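Local coordinates for protein PaxB (Photorhabdus luminescens, PDB 6EK4) that probably acts as one component of a two-component alpha-helical pore-forming toxin of the YaxAB type, forming membrane pores with a partner protein, at residues A[178-183]-A[231-236]; A[186-191]-A[252-257]; A[30-35]-A[285-290]. One frame throughout, in Å; residues are numbered along the deposited sequence.

Interaction 1 of 3, residues A[178-183]-A[231-236]; sequences VVDRNK and VEIAKK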
loop_
_atom_site.group_PDB
_atom_site.type_symbol
_atom_site.label_atom_id
_atom_site.label_comp_id
_atom_site.label_asym_id
_atom_site.label_seq_id
_atom_site.Cartn_x
_atom_site.Cartn_y
_atom_site.Cartn_z
ATOM N N VAL A 178 -20.135 -37.721 1.176
ATOM C CA VAL A 178 -18.990 -38.619 1.357
ATOM C C VAL A 178 -19.310 -39.735 2.354
ATOM O O VAL A 178 -18.955 -40.892 2.114
ATOM C CB VAL A 178 -17.712 -37.854 1.787
ATOM C CG1 VAL A 178 -16.624 -38.812 2.266
ATOM C CG2 VAL A 178 -17.187 -37.004 0.637
ATOM N N VAL A 179 -19.969 -39.401 3.464
ATOM C CA VAL A 179 -20.363 -40.429 4.437
ATOM C C VAL A 179 -21.506 -41.287 3.891
ATOM O O VAL A 179 -21.488 -42.505 4.049
ATOM C CB VAL A 179 -20.703 -39.857 5.842
ATOM C CG1 VAL A 179 -19.520 -39.074 6.396
ATOM C CG2 VAL A 179 -21.952 -38.986 5.831
ATOM N N ASP A 180 -22.475 -40.656 3.225
ATOM C CA ASP A 180 -23.581 -41.381 2.582
ATOM C C ASP A 180 -23.065 -42.388 1.554
ATOM O O ASP A 180 -23.615 -43.482 1.413
ATOM C CB ASP A 180 -24.552 -40.405 1.906
ATOM C CG ASP A 180 -25.350 -39.577 2.903
ATOM O OD1 ASP A 180 -25.012 -39.585 4.106
ATOM O OD2 ASP A 180 -26.317 -38.910 2.478
ATOM N N ARG A 181 -22.011 -42.005 0.837
ATOM C CA ARG A 181 -21.330 -42.904 -0.092
ATOM C C ARG A 181 -20.609 -44.021 0.665
ATOM O O ARG A 181 -20.711 -45.190 0.293
ATOM C CB ARG A 181 -20.336 -42.118 -0.958
ATOM C CG ARG A 181 -19.346 -42.968 -1.740
ATOM C CD ARG A 181 -18.481 -42.104 -2.642
ATOM N NE ARG A 181 -17.208 -42.747 -2.968
ATOM C CZ ARG A 181 -16.148 -42.798 -2.159
ATOM N NH1 ARG A 181 -16.185 -42.247 -0.947
ATOM N NH2 ARG A 181 -15.038 -43.409 -2.564
ATOM N N ASN A 182 -19.885 -43.656 1.721
ATOM C CA ASN A 182 -19.132 -44.630 2.516
ATOM C C ASN A 182 -20.017 -45.630 3.264
ATOM O O ASN A 182 -19.575 -46.736 3.570
ATOM C CB ASN A 182 -18.193 -43.922 3.504
ATOM C CG ASN A 182 -16.981 -43.302 2.825
ATOM O OD1 ASN A 182 -16.629 -43.657 1.699
ATOM N ND2 ASN A 182 -16.333 -42.370 3.515
ATOM N N LYS A 183 -21.258 -45.240 3.554
ATOM C CA LYS A 183 -22.227 -46.145 4.179
ATOM C C LYS A 183 -22.646 -47.232 3.189
ATOM O O LYS A 183 -22.775 -48.401 3.554
ATOM C CB LYS A 183 -23.463 -45.375 4.657
ATOM C CG LYS A 183 -23.179 -44.270 5.668
ATOM C CD LYS A 183 -23.455 -44.668 7.108
ATOM C CE LYS A 183 -23.360 -43.450 8.015
ATOM N NZ LYS A 183 -23.508 -43.779 9.460
ATOM N N VAL A 231 -28.750 -49.465 2.774
ATOM C CA VAL A 231 -30.018 -49.666 2.071
ATOM C C VAL A 231 -30.927 -48.446 2.229
ATOM O O VAL A 231 -31.514 -47.981 1.254
ATOM C CB VAL A 231 -30.744 -50.940 2.566
ATOM C CG1 VAL A 231 -32.192 -50.979 2.086
ATOM C CG2 VAL A 231 -29.998 -52.185 2.101
ATOM N N GLU A 232 -31.033 -47.936 3.454
ATOM C CA GLU A 232 -31.897 -46.787 3.748
ATOM C C GLU A 232 -31.484 -45.549 2.950
ATOM O O GLU A 232 -32.338 -44.799 2.472
ATOM C CB GLU A 232 -31.876 -46.467 5.248
ATOM C CG GLU A 232 -32.976 -45.516 5.706
ATOM C CD GLU A 232 -32.688 -44.880 7.057
ATOM O OE1 GLU A 232 -31.536 -44.451 7.289
ATOM O OE2 GLU A 232 -33.620 -44.792 7.886
ATOM N N ILE A 233 -30.176 -45.343 2.814
ATOM C CA ILE A 233 -29.637 -44.212 2.058
ATOM C C ILE A 233 -29.876 -44.395 0.561
ATOM O O ILE A 233 -30.348 -43.478 -0.110
ATOM C CB ILE A 233 -28.125 -44.021 2.327
ATOM C CG1 ILE A 233 -27.898 -43.603 3.785
ATOM C CG2 ILE A 233 -27.533 -42.976 1.387
ATOM C CD1 ILE A 233 -26.489 -43.845 4.283
ATOM N N ALA A 234 -29.549 -45.579 0.049
ATOM C CA ALA A 234 -29.712 -45.884 -1.373
ATOM C C ALA A 234 -31.167 -45.764 -1.818
ATOM O O ALA A 234 -31.450 -45.221 -2.885
ATOM C CB ALA A 234 -29.183 -47.278 -1.679
ATOM N N LYS A 235 -32.081 -46.273 -0.996
ATOM C CA LYS A 235 -33.515 -46.195 -1.285
ATOM C C LYS A 235 -34.003 -44.747 -1.380
ATOM O O LYS A 235 -34.814 -44.420 -2.246
ATOM C CB LYS A 235 -34.319 -46.954 -0.223
ATOM C CG LYS A 235 -34.259 -48.467 -0.369
ATOM C CD LYS A 235 -34.888 -49.185 0.816
ATOM C CE LYS A 235 -36.398 -49.001 0.861
ATOM N NZ LYS A 235 -37.025 -49.797 1.951
ATOM N N LYS A 236 -33.498 -43.891 -0.496
ATOM C CA LYS A 236 -33.871 -42.474 -0.478
ATOM C C LYS A 236 -33.368 -41.730 -1.719
ATOM O O LYS A 236 -34.032 -40.817 -2.212
ATOM C CB LYS A 236 -33.330 -41.804 0.791
ATOM C CG LYS A 236 -33.847 -40.392 1.031
ATOM C CD LYS A 236 -33.501 -39.913 2.433
ATOM C CE LYS A 236 -33.981 -38.491 2.682
ATOM N NZ LYS A 236 -33.216 -37.476 1.903
#

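Interaction 2 of 3, residues A[186-191]-A[252-257]; sequences ESQDVI and DARAKL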
loop_
_atom_site.group_PDB
_atom_site.type_symbol
_atom_site.label_atom_id
_atom_site.label_comp_id
_atom_site.label_asym_id
_atom_site.label_seq_id
_atom_site.Cartn_x
_atom_site.Cartn_y
_atom_site.Cartn_z
ATOM N N GLU A 186 -19.734 -49.697 2.667
ATOM C CA GLU A 186 -19.685 -50.673 3.760
ATOM C C GLU A 186 -20.744 -51.763 3.594
ATOM O O GLU A 186 -20.501 -52.918 3.941
ATOM C CB GLU A 186 -19.854 -49.982 5.119
ATOM C CG GLU A 186 -18.685 -49.094 5.528
ATOM C CD GLU A 186 -17.543 -49.859 6.176
ATOM O OE1 GLU A 186 -16.918 -49.312 7.111
ATOM O OE2 GLU A 186 -17.262 -51.002 5.756
ATOM N N SER A 187 -21.911 -51.392 3.068
ATOM C CA SER A 187 -22.971 -52.359 2.772
ATOM C C SER A 187 -22.531 -53.356 1.710
ATOM O O SER A 187 -22.751 -54.557 1.851
ATOM C CB SER A 187 -24.245 -51.650 2.304
ATOM O OG SER A 187 -24.883 -51.003 3.383
ATOM N N GLN A 188 -21.919 -52.851 0.644
ATOM C CA GLN A 188 -21.402 -53.703 -0.423
ATOM C C GLN A 188 -20.320 -54.652 0.090
ATOM O O GLN A 188 -20.290 -55.821 -0.291
ATOM C CB GLN A 188 -20.859 -52.850 -1.573
ATOM C CG GLN A 188 -21.946 -52.162 -2.385
ATOM C CD GLN A 188 -21.393 -51.255 -3.469
ATOM O OE1 GLN A 188 -20.409 -50.542 -3.262
ATOM N NE2 GLN A 188 -22.035 -51.269 -4.634
ATOM N N ASP A 189 -19.446 -54.151 0.961
ATOM C CA ASP A 189 -18.357 -54.961 1.515
ATOM C C ASP A 189 -18.875 -56.170 2.296
ATOM O O ASP A 189 -18.377 -57.279 2.111
ATOM C CB ASP A 189 -17.432 -54.114 2.402
ATOM C CG ASP A 189 -16.558 -53.153 1.597
ATOM O OD1 ASP A 189 -16.591 -53.198 0.348
ATOM O OD2 ASP A 189 -15.831 -52.348 2.222
ATOM N N VAL A 190 -19.871 -55.961 3.156
ATOM C CA VAL A 190 -20.464 -57.071 3.920
ATOM C C VAL A 190 -21.273 -58.021 3.025
ATOM O O VAL A 190 -21.358 -59.217 3.305
ATOM C CB VAL A 190 -21.325 -56.589 5.117
ATOM C CG1 VAL A 190 -20.467 -55.822 6.112
ATOM C CG2 VAL A 190 -22.509 -55.741 4.668
ATOM N N ILE A 191 -21.860 -57.485 1.956
ATOM C CA ILE A 191 -22.541 -58.302 0.948
ATOM C C ILE A 191 -21.521 -59.148 0.184
ATOM O O ILE A 191 -21.719 -60.347 -0.009
ATOM C CB ILE A 191 -23.353 -57.428 -0.039
ATOM C CG1 ILE A 191 -24.576 -56.838 0.670
ATOM C CG2 ILE A 191 -23.800 -58.233 -1.255
ATOM C CD1 ILE A 191 -25.201 -55.660 -0.045
ATOM N N ASP A 252 -25.991 -48.560 -8.397
ATOM C CA ASP A 252 -26.566 -47.436 -9.138
ATOM C C ASP A 252 -26.729 -46.205 -8.239
ATOM O O ASP A 252 -26.521 -45.076 -8.685
ATOM C CB ASP A 252 -27.920 -47.842 -9.736
ATOM C CG ASP A 252 -28.553 -46.742 -10.577
ATOM O OD1 ASP A 252 -27.815 -46.010 -11.273
ATOM O OD2 ASP A 252 -29.796 -46.618 -10.548
ATOM N N ALA A 253 -27.101 -46.431 -6.980
ATOM C CA ALA A 253 -27.249 -45.349 -6.002
ATOM C C ALA A 253 -25.909 -44.693 -5.669
ATOM O O ALA A 253 -25.836 -43.476 -5.488
ATOM C CB ALA A 253 -27.906 -45.870 -4.732
ATOM N N ARG A 254 -24.857 -45.505 -5.581
ATOM C CA ARG A 254 -23.504 -45.002 -5.350
ATOM C C ARG A 254 -23.008 -44.183 -6.543
ATOM O O ARG A 254 -22.346 -43.162 -6.365
ATOM C CB ARG A 254 -22.538 -46.163 -5.071
ATOM C CG ARG A 254 -21.076 -45.751 -4.952
ATOM C CD ARG A 254 -20.171 -46.942 -4.687
ATOM N NE ARG A 254 -18.780 -46.656 -5.037
ATOM C CZ ARG A 254 -17.777 -47.528 -4.934
ATOM N NH1 ARG A 254 -17.990 -48.761 -4.482
ATOM N NH2 ARG A 254 -16.550 -47.165 -5.286
ATOM N N ALA A 255 -23.328 -44.641 -7.752
ATOM C CA ALA A 255 -22.893 -43.974 -8.980
ATOM C C ALA A 255 -23.410 -42.539 -9.081
ATOM O O ALA A 255 -22.718 -41.667 -9.603
ATOM C CB ALA A 255 -23.325 -44.774 -10.200
ATOM N N LYS A 256 -24.623 -42.301 -8.580
ATOM C CA LYS A 256 -25.200 -40.954 -8.552
ATOM C C LYS A 256 -24.493 -40.048 -7.541
ATOM O O LYS A 256 -24.318 -38.854 -7.793
ATOM C CB LYS A 256 -26.701 -41.007 -8.250
ATOM C CG LYS A 256 -27.544 -41.495 -9.417
ATOM C CD LYS A 256 -29.029 -41.327 -9.140
ATOM C CE LYS A 256 -29.868 -41.762 -10.331
ATOM N NZ LYS A 256 -31.327 -41.704 -10.034
ATOM N N LEU A 257 -24.097 -40.616 -6.404
ATOM C CA LEU A 257 -23.345 -39.873 -5.386
ATOM C C LEU A 257 -21.942 -39.510 -5.872
ATOM O O LEU A 257 -21.500 -38.375 -5.694
ATOM C CB LEU A 257 -23.267 -40.660 -4.069
ATOM C CG LEU A 257 -24.300 -40.322 -2.985
ATOM C CD1 LEU A 257 -25.683 -40.032 -3.555
ATOM C CD2 LEU A 257 -24.366 -41.449 -1.966
#

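Interaction 3 of 3, residues A[30-35]-A[285-290]; sequences WRLSHQ and IEDVHQ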
loop_
_atom_site.group_PDB
_atom_site.type_symbol
_atom_site.label_atom_id
_atom_site.label_comp_id
_atom_site.label_asym_id
_atom_site.label_seq_id
_atom_site.Cartn_x
_atom_site.Cartn_y
_atom_site.Cartn_z
ATOM N N TRP A 30 6.965 3.686 -5.557
ATOM C CA TRP A 30 7.540 2.949 -6.685
ATOM C C TRP A 30 7.304 1.447 -6.541
ATOM O O TRP A 30 6.839 0.792 -7.473
ATOM C CB TRP A 30 9.043 3.223 -6.798
ATOM C CG TRP A 30 9.692 2.514 -7.950
ATOM C CD1 TRP A 30 10.286 1.283 -7.930
ATOM C CD2 TRP A 30 9.806 2.992 -9.293
ATOM N NE1 TRP A 30 10.763 0.967 -9.179
ATOM C CE2 TRP A 30 10.482 2.000 -10.034
ATOM C CE3 TRP A 30 9.402 4.164 -9.944
ATOM C CZ2 TRP A 30 10.764 2.145 -11.394
ATOM C CZ3 TRP A 30 9.683 4.308 -11.295
ATOM C CH2 TRP A 30 10.358 3.303 -12.004
ATOM N N ARG A 31 7.632 0.914 -5.368
ATOM C CA ARG A 31 7.474 -0.511 -5.085
ATOM C C ARG A 31 6.014 -0.949 -5.203
ATOM O O ARG A 31 5.718 -1.974 -5.820
ATOM C CB ARG A 31 8.006 -0.831 -3.684
ATOM C CG ARG A 31 7.982 -2.308 -3.316
ATOM C CD ARG A 31 8.663 -2.568 -1.979
ATOM N NE ARG A 31 8.218 -1.644 -0.933
ATOM C CZ ARG A 31 7.043 -1.699 -0.304
ATOM N NH1 ARG A 31 6.146 -2.638 -0.599
ATOM N NH2 ARG A 31 6.757 -0.797 0.629
ATOM N N LEU A 32 5.114 -0.168 -4.613
ATOM C CA LEU A 32 3.685 -0.481 -4.627
ATOM C C LEU A 32 3.057 -0.323 -6.009
ATOM O O LEU A 32 2.197 -1.112 -6.388
ATOM C CB LEU A 32 2.934 0.392 -3.616
ATOM C CG LEU A 32 3.196 0.062 -2.144
ATOM C CD1 LEU A 32 2.759 1.211 -1.250
ATOM C CD2 LEU A 32 2.503 -1.229 -1.734
ATOM N N SER A 33 3.490 0.686 -6.762
ATOM C CA SER A 33 2.922 0.955 -8.087
ATOM C C SER A 33 3.260 -0.116 -9.125
ATOM O O SER A 33 2.613 -0.180 -10.170
ATOM C CB SER A 33 3.385 2.321 -8.603
ATOM O OG SER A 33 4.793 2.357 -8.756
ATOM N N HIS A 34 4.264 -0.945 -8.845
ATOM C CA HIS A 34 4.692 -1.995 -9.775
ATOM C C HIS A 34 4.222 -3.404 -9.394
ATOM O O HIS A 34 4.091 -4.263 -10.267
ATOM C CB HIS A 34 6.215 -1.965 -9.933
ATOM C CG HIS A 34 6.710 -0.790 -10.715
ATOM N ND1 HIS A 34 6.980 0.431 -10.136
ATOM C CD2 HIS A 34 6.965 -0.643 -12.037
ATOM C CE1 HIS A 34 7.389 1.276 -11.064
ATOM N NE2 HIS A 34 7.389 0.650 -12.227
ATOM N N GLN A 35 3.976 -3.643 -8.107
ATOM C CA GLN A 35 3.484 -4.947 -7.643
ATOM C C GLN A 35 1.955 -5.001 -7.576
ATOM O O GLN A 35 1.368 -6.079 -7.688
ATOM C CB GLN A 35 4.093 -5.309 -6.282
ATOM C CG GLN A 35 3.512 -4.560 -5.088
ATOM C CD GLN A 35 4.269 -4.833 -3.798
ATOM O OE1 GLN A 35 5.455 -5.168 -3.815
ATOM N NE2 GLN A 35 3.583 -4.683 -2.669
ATOM N N ILE A 285 -6.231 -3.073 -4.697
ATOM C CA ILE A 285 -6.946 -1.887 -4.216
ATOM C C ILE A 285 -6.327 -1.355 -2.919
ATOM O O ILE A 285 -6.242 -0.144 -2.726
ATOM C CB ILE A 285 -8.455 -2.171 -4.021
ATOM C CG1 ILE A 285 -9.133 -2.361 -5.381
ATOM C CG2 ILE A 285 -9.140 -1.033 -3.272
ATOM C CD1 ILE A 285 -10.516 -2.974 -5.306
ATOM N N GLU A 286 -5.892 -2.259 -2.042
ATOM C CA GLU A 286 -5.220 -1.864 -0.796
ATOM C C GLU A 286 -3.858 -1.203 -1.031
ATOM O O GLU A 286 -3.440 -0.355 -0.241
ATOM C CB GLU A 286 -5.068 -3.059 0.158
ATOM C CG GLU A 286 -6.175 -3.166 1.198
ATOM C CD GLU A 286 -6.204 -1.992 2.169
ATOM O OE1 GLU A 286 -5.162 -1.319 2.344
ATOM O OE2 GLU A 286 -7.274 -1.740 2.762
ATOM N N ASP A 287 -3.168 -1.594 -2.101
ATOM C CA ASP A 287 -1.905 -0.956 -2.475
ATOM C C ASP A 287 -2.133 0.459 -3.008
ATOM O O ASP A 287 -1.329 1.354 -2.752
ATOM C CB ASP A 287 -1.151 -1.791 -3.518
ATOM C CG ASP A 287 -0.618 -3.103 -2.955
ATOM O OD1 ASP A 287 -0.304 -3.167 -1.747
ATOM O OD2 ASP A 287 -0.501 -4.075 -3.732
ATOM N N VAL A 288 -3.228 0.660 -3.743
ATOM C CA VAL A 288 -3.583 1.987 -4.255
ATOM C C VAL A 288 -3.948 2.924 -3.099
ATOM O O VAL A 288 -3.571 4.096 -3.106
ATOM C CB VAL A 288 -4.746 1.929 -5.274
ATOM C CG1 VAL A 288 -5.186 3.331 -5.678
ATOM C CG2 VAL A 288 -4.335 1.142 -6.511
ATOM N N HIS A 289 -4.682 2.402 -2.119
ATOM C CA HIS A 289 -4.971 3.141 -0.885
ATOM C C HIS A 289 -3.686 3.500 -0.138
ATOM O O HIS A 289 -3.577 4.587 0.432
ATOM C CB HIS A 289 -5.891 2.333 0.040
ATOM C CG HIS A 289 -7.349 2.570 -0.197
ATOM N ND1 HIS A 289 -8.099 3.418 0.589
ATOM C CD2 HIS A 289 -8.197 2.070 -1.127
ATOM C CE1 HIS A 289 -9.346 3.431 0.152
ATOM N NE2 HIS A 289 -9.432 2.621 -0.888
ATOM N N GLN A 290 -2.725 2.578 -0.143
ATOM C CA GLN A 290 -1.422 2.807 0.476
ATOM C C GLN A 290 -0.621 3.859 -0.294
ATOM O O GLN A 290 0.071 4.672 0.314
ATOM C CB GLN A 290 -0.630 1.496 0.564
ATOM C CG GLN A 290 0.681 1.589 1.337
ATOM C CD GLN A 290 0.503 2.064 2.768
ATOM O OE1 GLN A 290 1.298 2.859 3.271
ATOM N NE2 GLN A 290 -0.543 1.581 3.431
#

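Interaction 1 of 3, residues A[178-183]-A[231-236]
Ile233 lays its CD1 methyl against the start of the Lys183 side chain. CD1 is 3.4 Å from Lys183 CB and 3.6 Å from Lys183 CG. The two side chains cross at about a right angle, so the isoleucine meets the lysine across its aliphatic root and not along its length. The second branch of Ile233 serves the preceding turn of the facing helix. Its CG2 methyl lies 4.0 Å from Asp180 CB and 4.0 Å from the backbone atom Asp180 O. One isoleucine thus spans two residues three positions apart, with a different methyl for each. The first torsion (chi1 -66°) turns the two branches apart, and the extended second torsion carries CD1 out to Lys183.

The lysine chain is bent at chi2 (-100°), which carries the ammonium off from Ile233. It is held elsewhere: Lys183 NZ bonds to Gln229 OE1, on the same helix as Ile233 but one turn earlier. Lys183 therefore offers carbon to Ile233 and its amino group to the amide oxygen of Gln229. Between the two segments the contact is van der Waals packing, mostly of carbon on carbon. It is small, burying 140 Å² in all, and lies near the surface.

The contact joins helix 149-193 to helix 217-237. Helix 247-321 packs on both of them, with Leu257 against Asp180, and Leu250 and Ala253 against Ala234.

Interaction 2 of 3, residues A[186-191]-A[252-257]
Gln188 and Arg254 both reach out with extended chains, but they start differently. Gln188 sets CG beside its backbone N and then runs straight on beyond CG. Arg254 places CG on the far side from its own N (chi1 174°) and stays extended from CG to NE. The two chains cross at about a right angle where their ends meet. The helices can therefore stand well apart here: the nearest CA atoms, Gln188 CA and Arg254 CA, are 10.2 Å from each other.

A single hydrogen bond spans the gap. Arg254 NH1 donates to Gln188 OE1 at 3.2 Å, with an angle of 152° at the hydrogen. The oxygen sits at the guanidinium edge, in its plane. The donor in turn lies in the carbonyl plane of the amide. The two flat groups are nevertheless turned 65° against each other, so they do not stack.

Gln188 is a buried residue, and its side chain also packs on Leu250 and Ala251 of helix 247-321. Arg254 rests on Ile184 and Ile185 and makes a long, weak ion pair through NE with Asp258, which also forms a salt bridge with Arg181.

The bond pairs a charged donor with a neutral acceptor. It gives the amide oxygen of a buried glutamine a partner. The glutamine does not neutralise the arginine charge, which the weak pair with Asp258 probably offsets only in part.

Interaction 3 of 3, residues A[30-35]-A[285-290]
Two nearly antiparallel helices, 19-35 and 247-321, meet here in the elongated helical bundle of the toxin. Segments 30-35 and 285-290 run at 156° to each other, and their axes approach to 9.4 Å. Leu32 is the buried residue of the contact. Its two methyls go to different residues, one turn apart on the facing helix. CD1 lies 3.3 Å from Gln290 CG and 3.9 Å from Gln290 CB. CD2 lies against the carboxylate of Asp287, 3.4 Å from OD1 and 3.8 Å from CG. Both side chains meet the leucine at a slant. Gln290 has its CG anti to the backbone N (chi1 -173°), which brings that methylene to the leucine. Leu32 also packs on Ile291, one residue beyond the segment.

Gln35 joins at the margin, where its CG comes within 4.3 Å of Asp287 OD2. The opposed charges of Arg31 and Asp287 are near each other but not in contact, so any attraction between them is probably modest. The contact between the segments is one of packing.

The last turn of helix 19-35 is braced on another side. His34 ND1 donates to Trp30 O at 2.7 Å, nearly straight at 172°. The donor is tilted from the carbonyl plane. The same imidazole puts CE1 over the centre of the Trp30 ring.

Val288 packs on Leu149 of helix 149-193. Near-antiparallel packing of long helices is the building principle of alpha-helical bundles, and it fits an alpha-helical pore-forming toxin.

In the fold
Interactions 1 and 2 lie side by side, with centres about 7 Å apart, far out from the centre of the chain. Both use helix 149-193. Their partners, helices 217-237 and 247-321, follow one another in sequence, and the segments alternate along the chain. The two contacts touch through Ala234 and Ala253, and through Leu257 against Asp180 and Arg181. Together they tie three helices into one packed cluster. Interaction 3 is near the middle of the molecule, its centre about 54 Å from that of interaction 2. Its segments enclose both others in sequence. Helix 247-321 serves interactions 2 and 3, so one long helix connects the outer cluster with the central bundle.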